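PDB 3UJP: Mn transporter subunit, which binds manganese and probably hands it, in the periplasm, to an ABC importer. Local coordinates for residues Ala165-Tyr168 against Ser169-Leu172; Lys252-Lys255 against Gln256-Gln259. All coordinates share one frame; numbering follows the deposited sequence.

In the fold
The chain first builds a lobe round the parallel sheet of strands 54-57, 33-36, 83-86 and 107-109, then runs through helix 136-153 into the long helix 158-183, where contact 1 lies. That helix leads to the second lobe; there, strand 242-246 is followed by helix 252-256, which with the residues after it forms contact 2, and then by strand 264-269. Each contact is a turn-to-turn link within one continuous stretch and closes no long loop. They neither nest nor cross: contact 1 is complete before contact 2 begins. Their centres lie 39 Å apart on opposite sides of the chain's centre, one among packed helices, the other between a helix and two strands.

Contact 1 (Ala165-Tyr168 against Ser169-Leu172); sequences AAVY and SEQL
The backbone of A165-Y168 receives the next helical turn through i to i+4 hydrogen bonds: S169 N to A165 O (2.6 Å), E170 N to A166 O (2.9 Å), Q171 N to V167 O (3.1 Å) and L172 N to Y168 O (2.9 Å). S169 adds its hydroxyl: OG, anti to the carbonyl carbon (chi1 -71°), folds back over the preceding turn and donates to A165 O at 2.9 Å, from above the carbonyl plane. That one oxygen is thus gripped by two donors, and the serine's polar end is satisfied by its own helix.

This is the middle of helix 158-183, the long helix that in this family of metal-binding proteins spans the two lobes as a rigid backbone.

L172 CD2 sits over one face of the Y168 ring, 4.2 Å from its centroid and 28° off the normal, a CH-pi contact. Q171 OE1 comes to the ring's edge, 3.7 Å from Y168 CD1, with amide and ring planes 79° apart. The same amide runs alongside V167 CG1, the two side chains pointing the same way. An alanine in place of Q171 is likely to strip that edge of Y168 and the CG1 branch of V167 of their shared cover. Y168, Q171 and L172 all pack on L285 of helix 284-296, while S169 and L172 meet helix 136-153.

At the subunit interface the E170 carboxylate reaches the second subunit: OE1 accepts a hydrogen bond from the backbone N of M89 of that subunit, whose P128 packs on A166 and V167.

Contact 2 (Lys252-Lys255 against Gln256-Gln259); sequences KGQK and QVAQ
Q256 follows directly on K252-K255 and lies back along that turn: its CG is anti to the carbonyl carbon (chi1 -73°), and the extended chain beyond it runs beside the backbone of K252 and G253, with NE2 3.9 Å from G253 CA. Q256 N donates to K252 O at 3.3 Å, though that oxygen is less surely placed. The Q256 side chain also touches V228 of helix 225-236.

V257 comes next, its N giving a weak bond to G253 O (3.3 Å). The valine crosses the side chain of Q254, and both press on V231 of helix 225-236 and I243 of strand 242-246. Q254 reaches C196 as well, the cysteine disulfide-linked to C245 and next in sequence to the manganese ligand E197.

A258 points its methyl group back at the K252-K255 turn and also packs on I243 of strand 242-246. Helix 252-256 is the crossover of a beta-alpha-beta unit, since strands 242-246 and 264-269 lie parallel and side by side.

Q259 closes the run with N bonded to K255 O at 3.0 Å, nearly straight at the hydrogen (157°) and almost in line with the carbonyl (170°). Its chain bends at chi2 and brings the amide over the K255 backbone, NE2 passing 4.1 Å from K255 CB. The lysine's chain carries NZ away to a salt bridge with D251.

Main-chain bonds therefore carry the polar link between the two segments, while V257 and A258 supply apolar cover and the charge of K255 is probably balanced by D251, just before the helix.

Contact 1 (Ala165-Tyr168 against Ser169-Leu172)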
loop_
_atom_site.group_PDB
_atom_site.type_symbol
_atom_site.label_atom_id
_atom_site.label_comp_id
_atom_site.label_asym_id
_atom_site.label_seq_id
_atom_site.Cartn_x
_atom_site.Cartn_y
_atom_site.Cartn_z
ATOM N N ALA A 165 18.697 3.607 1.759
ATOM C CA ALA A 165 19.381 4.764 1.199
ATOM C C ALA A 165 20.724 4.319 0.651
ATOM O O ALA A 165 21.115 4.697 -0.448
ATOM C CB ALA A 165 19.565 5.835 2.250
ATOM N N ALA A 166 21.426 3.504 1.435
ATOM C CA ALA A 166 22.667 2.861 1.008
ATOM C C ALA A 166 22.523 2.240 -0.383
ATOM O O ALA A 166 23.238 2.601 -1.327
ATOM C CB ALA A 166 23.059 1.790 2.023
ATOM N N VAL A 167 21.594 1.291 -0.488
ATOM C CA VAL A 167 21.300 0.607 -1.736
ATOM C C VAL A 167 20.849 1.570 -2.845
ATOM O O VAL A 167 21.229 1.418 -3.987
ATOM C CB VAL A 167 20.234 -0.489 -1.521
ATOM C CG1 VAL A 167 19.651 -0.979 -2.845
ATOM C CG2 VAL A 167 20.811 -1.622 -0.724
ATOM N N TYR A 168 20.039 2.571 -2.532
ATOM C CA TYR A 168 19.615 3.506 -3.576
ATOM C C TYR A 168 20.810 4.392 -3.952
ATOM O O TYR A 168 21.060 4.619 -5.130
ATOM C CB TYR A 168 18.386 4.325 -3.133
ATOM C CG TYR A 168 17.579 4.886 -4.276
ATOM C CD1 TYR A 168 17.168 4.071 -5.309
ATOM C CD2 TYR A 168 17.216 6.238 -4.327
ATOM C CE1 TYR A 168 16.408 4.582 -6.383
ATOM C CE2 TYR A 168 16.468 6.761 -5.400
ATOM C CZ TYR A 168 16.057 5.924 -6.426
ATOM O OH TYR A 168 15.323 6.401 -7.508
ATOM N N SER A 169 21.555 4.876 -2.961
ATOM C CA SER A 169 22.728 5.705 -3.235
ATOM C C SER A 169 23.658 4.971 -4.191
ATOM O O SER A 169 24.202 5.541 -5.133
ATOM C CB SER A 169 23.493 6.038 -1.949
ATOM O OG SER A 169 22.788 6.948 -1.124
ATOM N N GLU A 170 23.826 3.684 -3.927
ATOM C CA GLU A 170 24.721 2.855 -4.702
ATOM C C GLU A 170 24.260 2.651 -6.135
ATOM O O GLU A 170 25.072 2.577 -7.037
ATOM C CB GLU A 170 24.860 1.497 -4.038
ATOM C CG GLU A 170 25.085 0.407 -5.053
ATOM C CD GLU A 170 24.946 -0.976 -4.468
ATOM O OE1 GLU A 170 23.792 -1.451 -4.319
ATOM O OE2 GLU A 170 25.999 -1.585 -4.176
ATOM N N GLN A 171 22.960 2.528 -6.342
ATOM C CA GLN A 171 22.429 2.314 -7.689
ATOM C C GLN A 171 22.386 3.618 -8.461
ATOM O O GLN A 171 22.325 3.608 -9.683
ATOM C CB GLN A 171 21.020 1.735 -7.642
ATOM C CG GLN A 171 20.915 0.393 -6.978
ATOM C CD GLN A 171 19.512 0.117 -6.538
ATOM O OE1 GLN A 171 18.638 0.946 -6.737
ATOM N NE2 GLN A 171 19.283 -1.048 -5.928
ATOM N N LEU A 172 22.380 4.730 -7.731
ATOM C CA LEU A 172 22.550 6.058 -8.318
ATOM C C LEU A 172 23.956 6.233 -8.912
ATOM O O LEU A 172 24.099 6.788 -10.013
ATOM C CB LEU A 172 22.336 7.140 -7.260
ATOM C CG LEU A 172 21.111 8.049 -7.230
ATOM C CD1 LEU A 172 20.291 7.991 -8.499
ATOM C CD2 LEU A 172 20.273 7.691 -6.040
#

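Contact 2 (Lys252-Lys255 against Gln256-Gln259)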
loop_
_atom_site.group_PDB
_atom_site.type_symbol
_atom_site.label_atom_id
_atom_site.label_comp_id
_atom_site.label_asym_id
_atom_site.label_seq_id
_atom_site.Cartn_x
_atom_site.Cartn_y
_atom_site.Cartn_z
ATOM N N LYS A 252 3.801 21.912 -29.377
ATOM C CA LYS A 252 3.493 22.790 -30.507
ATOM C C LYS A 252 4.604 23.752 -30.947
ATOM O O LYS A 252 4.798 23.996 -32.143
ATOM C CB LYS A 252 2.216 23.570 -30.210
ATOM C CG LYS A 252 1.031 22.668 -29.882
ATOM C CD LYS A 252 -0.223 23.492 -29.626
ATOM C CE LYS A 252 0.000 24.561 -28.532
ATOM N NZ LYS A 252 -1.219 25.411 -28.238
ATOM N N GLY A 253 5.333 24.306 -29.989
ATOM C CA GLY A 253 6.418 25.205 -30.321
ATOM C C GLY A 253 7.632 24.481 -30.867
ATOM O O GLY A 253 8.299 24.985 -31.774
ATOM N N GLN A 254 7.932 23.306 -30.306
ATOM C CA GLN A 254 9.112 22.527 -30.704
ATOM C C GLN A 254 8.921 21.885 -32.060
ATOM O O GLN A 254 9.785 21.979 -32.937
ATOM C CB GLN A 254 9.384 21.416 -29.708
ATOM C CG GLN A 254 10.749 20.809 -29.871
ATOM C CD GLN A 254 11.842 21.715 -29.353
ATOM O OE1 GLN A 254 12.549 21.369 -28.410
ATOM N NE2 GLN A 254 11.987 22.891 -29.964
ATOM N N LYS A 255 7.792 21.201 -32.208
ATOM C CA LYS A 255 7.328 20.774 -33.517
ATOM C C LYS A 255 7.484 21.887 -34.589
ATOM O O LYS A 255 7.949 21.612 -35.701
ATOM C CB LYS A 255 5.885 20.249 -33.426
ATOM C CG LYS A 255 5.814 18.818 -32.902
ATOM C CD LYS A 255 4.391 18.303 -32.820
ATOM C CE LYS A 255 4.368 16.833 -32.414
ATOM N NZ LYS A 255 2.980 16.369 -32.073
ATOM N N GLN A 256 7.118 23.129 -34.254
ATOM C CA GLN A 256 7.317 24.280 -35.154
ATOM C C GLN A 256 8.757 24.354 -35.677
ATOM O O GLN A 256 9.002 24.312 -36.882
ATOM C CB GLN A 256 6.982 25.607 -34.448
ATOM C CG GLN A 256 5.497 25.908 -34.188
ATOM C CD GLN A 256 5.268 27.323 -33.632
ATOM O OE1 GLN A 256 5.969 28.271 -34.005
ATOM N NE2 GLN A 256 4.291 27.461 -32.730
ATOM N N VAL A 257 9.705 24.482 -34.757
ATOM C CA VAL A 257 11.117 24.570 -35.110
ATOM C C VAL A 257 11.629 23.284 -35.790
ATOM O O VAL A 257 12.793 23.192 -36.188
ATOM C CB VAL A 257 11.991 24.939 -33.865
ATOM C CG1 VAL A 257 11.117 25.124 -32.637
ATOM C CG2 VAL A 257 13.080 23.891 -33.622
ATOM N N ALA A 258 10.742 22.303 -35.938
ATOM C CA ALA A 258 11.108 21.015 -36.524
ATOM C C ALA A 258 10.721 20.923 -38.001
ATOM O O ALA A 258 11.536 20.515 -38.846
ATOM C CB ALA A 258 10.477 19.873 -35.732
ATOM N N GLN A 259 9.484 21.296 -38.309
ATOM C CA GLN A 259 8.990 21.256 -39.681
ATOM C C GLN A 259 9.449 22.480 -40.466
ATOM O O GLN A 259 8.984 22.727 -41.578
ATOM C CB GLN A 259 7.463 21.161 -39.699
ATOM C CG GLN A 259 6.927 19.745 -39.567
ATOM C CD GLN A 259 6.552 19.393 -38.138
ATOM O OE1 GLN A 259 7.009 18.387 -37.594
ATOM N NE2 GLN A 259 5.715 20.222 -37.525
#